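Local coordinates for uncharacterized protein (Bacteroides eggerthii, PDB 4GDZ) that is of unknown function, belongs to the DUF4251 family, and folds as a long antiparallel beta sheet with an N-terminal helix packed against it, at residues 132-137 and 141-146; 162-165 and 169-172. All coordinates share one frame; numbering follows the deposited sequence.

Contacts 1 and 2 follow each other in the chain and share one antiparallel sheet. Contact 1 pairs strands 128-135 and 141-148 as a hairpin. The chain then turns back as strand 155-163, the other sheet neighbour of 141-148, and contact 2 begins near that strand's end. Their centres lie about 18 Å apart and their nearest atoms about 7 Å, so the sheet links them without touch. Contact 1 is the more central, with its centre about 7 Å from that of the chain, against about 13 Å for contact 2. A magnesium ion bound at N147, P148, N151 and N153, just past segment 141-146, lies about 9 Å from the side chain of T145.

Contact 1 of 2, residues 132-137 and 141-146; sequences FLTLTN and NATVTI
Strands 132-135 and 141-146 run antiparallel, their axes 4.7 Å apart at closest and 170° between their directions, and F132 and T134 pair with T145 and T143 through hydrogen bonds. They are the two arms of a beta hairpin inside the sheet. F132 exchanges two backbone bonds with T145, and T134 exchanges two with T143. Between these pairs lies the non-hydrogen-bonded pair L133 and V144. Its CA atoms both touch carbonyl oxygens across the strands: V144 CA is 3.2 Å from F132 O, and L133 CA is near T143 O.

The side chains divide between two faces. L133, L135, A142 and V144 point to the face covered by helix 28-44 and strand 46-55. There L135 CD1 comes within 4.4 Å of A142 CB. Y35, A38 and V39 of helix 28-44 cover L135, and L49 of strand 46-55 touches A142 and V144. This face joins the hairpin to the hydrophobic core.

F132, T134, T143 and T145 lie on the other face, which meets a second subunit. The ring of F132 packs edge-to-face with Y88 of that subunit. T134 and T143 stand side by side and point the same way, with T134 OG1 3.7 Å from T143 CB. The T134 hydroxyl sits between its backbone N and carbonyl carbon (chi1 59°), on the side of T143. It is hydrogen-bonded to Q60 of the second subunit and also accepts from a water that bonds to T143 OG1. T145 OG1 bonds to T156 of the next strand and to the same Q60.

Beyond the last pair, water takes over from direct bonds. One water accepts from T136 N and donates to N141 O, 2.8 Å from each. A second donates to both T136 O and N141 O.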
loop_
_atom_site.group_PDB
_atom_site.type_symbol
_atom_site.label_atom_id
_atom_site.label_comp_id
_atom_site.label_asym_id
_atom_site.label_seq_id
_atom_site.Cartn_x
_atom_site.Cartn_y
_atom_site.Cartn_z
ATOM N N PHE A 132 -7.040 10.236 -11.863
ATOM C CA PHE A 132 -5.578 10.156 -11.817
ATOM C C PHE A 132 -5.196 8.700 -12.031
ATOM O O PHE A 132 -5.654 7.823 -11.321
ATOM C CB PHE A 132 -5.029 10.670 -10.482
ATOM C CG PHE A 132 -3.512 10.551 -10.345
ATOM C CD1 PHE A 132 -2.653 11.262 -11.192
ATOM C CD2 PHE A 132 -2.950 9.671 -9.438
ATOM C CE1 PHE A 132 -1.277 11.135 -11.104
ATOM C CE2 PHE A 132 -1.573 9.560 -9.326
ATOM C CZ PHE A 132 -0.733 10.286 -10.168
ATOM N N LEU A 133 -4.346 8.454 -13.013
ATOM C CA LEU A 133 -3.989 7.103 -13.444
ATOM C C LEU A 133 -2.478 6.966 -13.469
ATOM O O LEU A 133 -1.771 7.850 -13.972
ATOM C CB LEU A 133 -4.607 6.854 -14.832
ATOM C CG LEU A 133 -4.361 5.572 -15.630
ATOM C CD1 LEU A 133 -5.319 5.552 -16.811
ATOM C CD2 LEU A 133 -2.929 5.510 -16.127
ATOM N N THR A 134 -1.974 5.846 -12.933
ATOM C CA THR A 134 -0.549 5.574 -12.904
ATOM C C THR A 134 -0.300 4.187 -13.500
ATOM O O THR A 134 -1.085 3.260 -13.291
ATOM C CB THR A 134 0.040 5.619 -11.483
ATOM O OG1 THR A 134 -0.643 4.647 -10.679
ATOM C CG2 THR A 134 -0.101 7.026 -10.892
ATOM N N LEU A 135 0.769 4.086 -14.281
ATOM C CA LEU A 135 1.188 2.844 -14.937
ATOM C C LEU A 135 2.657 2.655 -14.627
ATOM O O LEU A 135 3.477 3.502 -14.956
ATOM C CB LEU A 135 0.962 2.935 -16.468
ATOM C CG LEU A 135 1.416 1.768 -17.365
ATOM C CD1 LEU A 135 0.520 0.562 -17.165
ATOM C CD2 LEU A 135 1.436 2.177 -18.838
ATOM N N THR A 136 2.996 1.545 -13.998
ATOM C CA THR A 136 4.394 1.193 -13.763
ATOM C C THR A 136 4.997 0.480 -15.013
ATOM O O THR A 136 4.322 -0.308 -15.691
ATOM C CB THR A 136 4.525 0.346 -12.476
ATOM O OG1 THR A 136 4.081 1.139 -11.365
ATOM C CG2 THR A 136 5.988 -0.078 -12.204
ATOM N N ASN A 137 6.245 0.804 -15.331
ATOM C CA ASN A 137 6.972 0.133 -16.420
ATOM C C ASN A 137 6.895 -1.401 -16.293
ATOM O O ASN A 137 6.823 -1.950 -15.183
ATOM C CB ASN A 137 8.440 0.596 -16.450
ATOM C CG ASN A 137 9.268 -0.103 -17.533
ATOM O OD1 ASN A 137 8.938 -0.075 -18.724
ATOM N ND2 ASN A 137 10.361 -0.729 -17.117
ATOM N N ASN A 141 -0.579 -3.308 -15.574
ATOM C CA ASN A 141 -1.363 -3.029 -14.373
ATOM C C ASN A 141 -1.284 -1.520 -14.081
ATOM O O ASN A 141 -0.212 -0.912 -14.138
ATOM C CB ASN A 141 -0.962 -3.887 -13.146
ATOM C CG ASN A 141 -1.984 -3.756 -11.970
ATOM O OD1 ASN A 141 -3.041 -4.403 -11.947
ATOM N ND2 ASN A 141 -1.658 -2.912 -10.995
ATOM N N ALA A 142 -2.443 -0.923 -13.846
ATOM C CA ALA A 142 -2.551 0.500 -13.585
ATOM C C ALA A 142 -3.472 0.691 -12.413
ATOM O O ALA A 142 -4.338 -0.139 -12.150
ATOM C CB ALA A 142 -3.096 1.219 -14.814
ATOM N N THR A 143 -3.279 1.797 -11.725
ATOM C CA THR A 143 -4.082 2.190 -10.588
ATOM C C THR A 143 -4.742 3.511 -10.919
ATOM O O THR A 143 -4.102 4.413 -11.501
ATOM C CB THR A 143 -3.183 2.320 -9.339
ATOM O OG1 THR A 143 -2.551 1.047 -9.148
ATOM C CG2 THR A 143 -3.985 2.716 -8.081
ATOM N N VAL A 144 -6.018 3.631 -10.582
ATOM C CA VAL A 144 -6.765 4.829 -10.915
ATOM C C VAL A 144 -7.464 5.326 -9.656
ATOM O O VAL A 144 -8.013 4.528 -8.900
ATOM C CB VAL A 144 -7.746 4.547 -12.093
ATOM C CG1 VAL A 144 -8.856 3.535 -11.718
ATOM C CG2 VAL A 144 -8.397 5.820 -12.569
ATOM N N THR A 145 -7.456 6.644 -9.448
ATOM C CA THR A 145 -8.271 7.302 -8.434
ATOM C C THR A 145 -9.296 8.167 -9.104
ATOM O O THR A 145 -8.965 8.968 -10.006
ATOM C CB THR A 145 -7.352 8.169 -7.515
ATOM O OG1 THR A 145 -6.399 7.277 -6.920
ATOM C CG2 THR A 145 -8.154 8.933 -6.391
ATOM N N ILE A 146 -10.537 8.008 -8.667
ATOM C CA ILE A 146 -11.700 8.681 -9.207
ATOM C C ILE A 146 -12.302 9.569 -8.145
ATOM O O ILE A 146 -12.685 9.109 -7.044
ATOM C CB ILE A 146 -12.739 7.637 -9.734
ATOM C CG1 ILE A 146 -12.082 6.740 -10.817
ATOM C CG2 ILE A 146 -14.008 8.315 -10.284
ATOM C CD1 ILE A 146 -12.567 5.313 -10.846
HETATM O O HOH W 1 0.269 1.904 -10.570
HETATM O O HOH W 2 2.291 -1.896 -14.795
HETATM O O HOH W 3 1.152 0.521 -12.152
#

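Contact 2 of 2, residues 162-165 and 169-172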
loop_
_atom_site.group_PDB
_atom_site.type_symbol
_atom_site.label_atom_id
_atom_site.label_comp_id
_atom_site.label_asym_id
_atom_site.label_seq_id
_atom_site.Cartn_x
_atom_site.Cartn_y
_atom_site.Cartn_z
ATOM N N LEU A 162 -5.798 -1.359 -21.207
ATOM C CA LEU A 162 -5.903 -2.075 -22.488
ATOM C C LEU A 162 -6.233 -1.133 -23.638
ATOM O O LEU A 162 -7.017 -0.183 -23.470
ATOM C CB LEU A 162 -7.009 -3.143 -22.394
ATOM C CG LEU A 162 -6.822 -4.309 -21.412
ATOM C CD1 LEU A 162 -8.154 -5.032 -21.247
ATOM C CD2 LEU A 162 -5.721 -5.274 -21.877
ATOM N N PRO A 163 -5.681 -1.412 -24.828
ATOM C CA PRO A 163 -6.215 -0.742 -26.011
ATOM C C PRO A 163 -7.682 -1.146 -26.217
ATOM O O PRO A 163 -8.097 -2.228 -25.777
ATOM C CB PRO A 163 -5.327 -1.233 -27.163
ATOM C CG PRO A 163 -4.360 -2.205 -26.590
ATOM C CD PRO A 163 -4.587 -2.357 -25.125
ATOM N N LEU A 164 -8.454 -0.264 -26.843
ATOM C CA LEU A 164 -9.891 -0.481 -27.078
ATOM C C LEU A 164 -10.158 -1.824 -27.728
ATOM O O LEU A 164 -11.021 -2.570 -27.270
ATOM C CB LEU A 164 -10.454 0.625 -27.975
ATOM C CG LEU A 164 -10.558 2.028 -27.367
ATOM C CD1 LEU A 164 -11.268 2.959 -28.338
ATOM C CD2 LEU A 164 -11.266 2.028 -26.017
ATOM N N ASN A 165 -9.387 -2.143 -28.769
ATOM C CA ASN A 165 -9.583 -3.399 -29.502
ATOM C C ASN A 165 -9.187 -4.667 -28.744
ATOM O O ASN A 165 -9.403 -5.767 -29.229
ATOM C CB ASN A 165 -8.931 -3.364 -30.898
ATOM C CG ASN A 165 -7.393 -3.352 -30.877
ATOM O OD1 ASN A 165 -6.735 -3.463 -29.839
ATOM N ND2 ASN A 165 -6.815 -3.219 -32.066
ATOM N N ILE A 169 -14.895 -4.928 -22.507
ATOM C CA ILE A 169 -15.834 -3.855 -22.129
ATOM C C ILE A 169 -16.195 -3.041 -23.369
ATOM O O ILE A 169 -17.369 -2.797 -23.676
ATOM C CB ILE A 169 -15.218 -2.885 -21.083
ATOM C CG1 ILE A 169 -15.038 -3.586 -19.733
ATOM C CG2 ILE A 169 -16.084 -1.633 -20.911
ATOM C CD1 ILE A 169 -16.308 -4.208 -19.197
ATOM N N PHE A 170 -15.164 -2.584 -24.067
ATOM C CA PHE A 170 -15.374 -1.794 -25.279
ATOM C C PHE A 170 -16.129 -2.613 -26.331
ATOM O O PHE A 170 -17.085 -2.124 -26.937
ATOM C CB PHE A 170 -14.060 -1.258 -25.882
ATOM C CG PHE A 170 -14.264 -0.477 -27.173
ATOM C CD1 PHE A 170 -14.801 0.819 -27.141
ATOM C CD2 PHE A 170 -13.978 -1.045 -28.392
ATOM C CE1 PHE A 170 -15.011 1.522 -28.322
ATOM C CE2 PHE A 170 -14.198 -0.349 -29.573
ATOM C CZ PHE A 170 -14.709 0.934 -29.532
ATOM N N LYS A 171 -15.716 -3.864 -26.525
ATOM C CA LYS A 171 -16.212 -4.653 -27.648
ATOM C C LYS A 171 -17.583 -5.265 -27.395
ATOM O O LYS A 171 -18.224 -5.679 -28.329
ATOM C CB LYS A 171 -15.217 -5.761 -28.054
ATOM C CG LYS A 171 -13.918 -5.237 -28.655
ATOM C CD LYS A 171 -13.019 -6.364 -29.156
ATOM C CE LYS A 171 -12.455 -7.197 -28.017
ATOM N NZ LYS A 171 -11.376 -8.115 -28.504
ATOM N N GLY A 172 -18.038 -5.298 -26.153
ATOM C CA GLY A 172 -19.282 -5.985 -25.812
ATOM C C GLY A 172 -20.577 -5.221 -26.125
ATOM O O GLY A 172 -21.646 -5.786 -26.034
#
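L164 meets F170 where the chain leaves strand 155-163 through a 3-10 segment and folds back as helix 168-171. Ahead of it, L162 still belongs to the sheet through backbone bonding to V48, and P163 packs on D37 and A41 of helix 28-44.

L164 then makes the main apolar contact. Its CB lies over one face of the F170 ring, 4.1 Å from the centroid and 17° off the ring normal, a CH-pi contact. The two methyls reach different atoms of the ring: CD2 is 3.9 Å from F170 CD1, and CD1 is 4.0 Å from F170 CE1. The side chain of F170 starts toward L164, with CG anti to the backbone N (chi1 178°), which brings the ring face against the leucine. L164 O lies 3.5 Å from F170 CD2. The ring also meets that of W175, their planes nearly parallel, and L72 and N74 of strand 61-74 touch it too. Replacing F170 with an alanine would probably leave L164 and W175 without the ring they pack on and open a gap between the turn and strand 61-74.

N165 takes part through its backbone. K171 NZ donates to N165 O over 3.2 Å, approaching from above the carbonyl plane, 43° out of it. The lysine chain bends at chi3, and its CD and CE also lie near that oxygen.

This is a short connection that turns the chain from a central strand of the antiparallel sheet into the C-terminal helix 168-171, with an aromatic side chain packed on a leucine of the 3-10 segment.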